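PDB 2NWH: carbohydrate kinase from Agrobacterium tumefaciens, which probably transfers the gamma-phosphate of ATP to a hydroxyl of a sugar or related small molecule, as other pfkB-family kinases do. Local coordinates for residues 59-63 against 114-118. Numbering follows the deposited sequence.
Sequences IAPRG and LYKLF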
# COMPACT_ATOMS: atom_id res chain seq x y z
N ILE A 59 5.96 -5.00 10.57
CA ILE A 59 5.42 -5.04 11.93
C ILE A 59 3.95 -4.63 11.81
O ILE A 59 3.63 -3.47 11.44
CB ILE A 59 6.15 -4.03 12.83
CG1 ILE A 59 7.63 -4.35 12.93
CG2 ILE A 59 5.56 -4.07 14.32
CD1 ILE A 59 8.44 -3.15 13.61
N ALA A 60 3.06 -5.62 12.04
CA ALA A 60 1.62 -5.36 12.07
C ALA A 60 0.99 -5.93 13.34
O ALA A 60 1.38 -7.02 13.79
CB ALA A 60 0.98 -5.98 10.87
N PRO A 61 -0.02 -5.24 13.90
CA PRO A 61 -0.79 -5.81 15.04
C PRO A 61 -1.35 -7.15 14.58
O PRO A 61 -1.79 -7.28 13.42
CB PRO A 61 -1.89 -4.79 15.28
CG PRO A 61 -1.25 -3.45 14.88
CD PRO A 61 -0.54 -3.90 13.54
N ARG A 62 -1.24 -8.16 15.42
CA ARG A 62 -1.60 -9.52 15.03
C ARG A 62 -2.31 -10.17 16.22
O ARG A 62 -1.92 -9.98 17.36
CB ARG A 62 -0.33 -10.30 14.73
CG ARG A 62 -0.48 -11.75 14.37
CD ARG A 62 -1.12 -11.98 12.96
NE ARG A 62 -0.42 -11.17 11.92
CZ ARG A 62 0.79 -11.45 11.42
NH1 ARG A 62 1.49 -12.53 11.79
NH2 ARG A 62 1.33 -10.62 10.53
N GLY A 63 -3.30 -11.00 15.94
CA GLY A 63 -3.95 -11.81 16.98
C GLY A 63 -3.25 -13.13 17.32
O GLY A 63 -2.35 -13.56 16.61
N LEU A 114 -8.16 -4.04 16.00
CA LEU A 114 -6.85 -4.37 16.60
C LEU A 114 -5.81 -3.29 16.35
O LEU A 114 -4.94 -3.09 17.20
CB LEU A 114 -6.34 -5.74 16.15
CG LEU A 114 -5.23 -6.31 17.05
CD1 LEU A 114 -5.74 -6.68 18.48
CD2 LEU A 114 -4.62 -7.50 16.40
N TYR A 115 -5.89 -2.58 15.21
CA TYR A 115 -4.89 -1.52 14.89
C TYR A 115 -4.85 -0.40 15.93
O TYR A 115 -3.83 0.27 16.09
CB TYR A 115 -5.12 -0.92 13.47
CG TYR A 115 -5.02 -1.97 12.36
CD1 TYR A 115 -4.06 -2.97 12.44
CD2 TYR A 115 -5.86 -1.93 11.26
CE1 TYR A 115 -3.93 -3.95 11.45
CE2 TYR A 115 -5.75 -2.92 10.24
CZ TYR A 115 -4.78 -3.92 10.37
OH TYR A 115 -4.58 -4.89 9.42
N LYS A 116 -5.97 -0.19 16.61
CA LYS A 116 -6.04 0.83 17.68
C LYS A 116 -5.09 0.54 18.83
O LYS A 116 -4.77 1.45 19.58
CB LYS A 116 -7.46 0.96 18.26
CG LYS A 116 -8.51 1.19 17.16
CD LYS A 116 -9.87 1.45 17.74
CE LYS A 116 -10.74 2.08 16.68
NZ LYS A 116 -11.32 1.01 15.85
N LEU A 117 -4.63 -0.71 18.95
CA LEU A 117 -3.65 -1.08 20.00
C LEU A 117 -2.24 -0.63 19.67
O LEU A 117 -1.37 -0.61 20.55
CB LEU A 117 -3.65 -2.58 20.25
CG LEU A 117 -4.95 -3.19 20.81
CD1 LEU A 117 -4.73 -4.66 21.15
CD2 LEU A 117 -5.53 -2.45 21.99
N PHE A 118 -2.00 -0.27 18.41
CA PHE A 118 -0.67 0.19 18.04
C PHE A 118 -0.56 1.69 18.37
O PHE A 118 -0.69 2.55 17.51
CB PHE A 118 -0.38 -0.11 16.55
CG PHE A 118 1.10 -0.23 16.23
CD1 PHE A 118 1.52 -0.87 15.05
CD2 PHE A 118 2.08 0.20 17.16
CE1 PHE A 118 2.88 -0.98 14.73
CE2 PHE A 118 3.45 0.09 16.86
CZ PHE A 118 3.84 -0.49 15.65
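Pro-61 sets its pyrrolidine ring among Leu-114, Tyr-115 and Phe-118, and has the largest area buried by this contact, whose side-chain pairs are all apolar. Its CG reaches the rim of the Tyr-115 ring near the ring plane, 3.8 Å from CD1, and lies equally close to CD1 of Phe-118, at 3.8 Å. Proline suits the place: its compact, rigid hydrocarbon ring packs against both aromatic side chains at once.

Phe-118 has CG anti to its backbone N (chi1 -155°), an orientation that carries the ring past Pro-61 to Ile-59, whose CG2 meets CE1 at 4.1 Å; the long, flat phenylalanine ring can thus touch both residues. Phe-85 packs edge-to-face with the same ring. Leu-114 covers the other end of the strand segment with CD2, 4.0 Å from Pro-61 CB; its branched end lets this one methyl lie on the backbone, with Leu-114 CD2 3.5 Å from Arg-62 C. Arg-62 turns its CB away from residues 114-118, and its NH1 forms a salt bridge with Asp-82, while the hydroxyl of Tyr-115 bonds to the backbone N of Ala-12.

Residues 114-117 make a helical turn that Phe-118 leaves, with Leu-117 N bonded to Leu-114 O and Phe-118 N to Tyr-115 O. The turn follows strand 105-111 of the small sheet and packs on strand 55-63 of the central one, joining the lid to the alpha/beta core of a ribokinase-like fold.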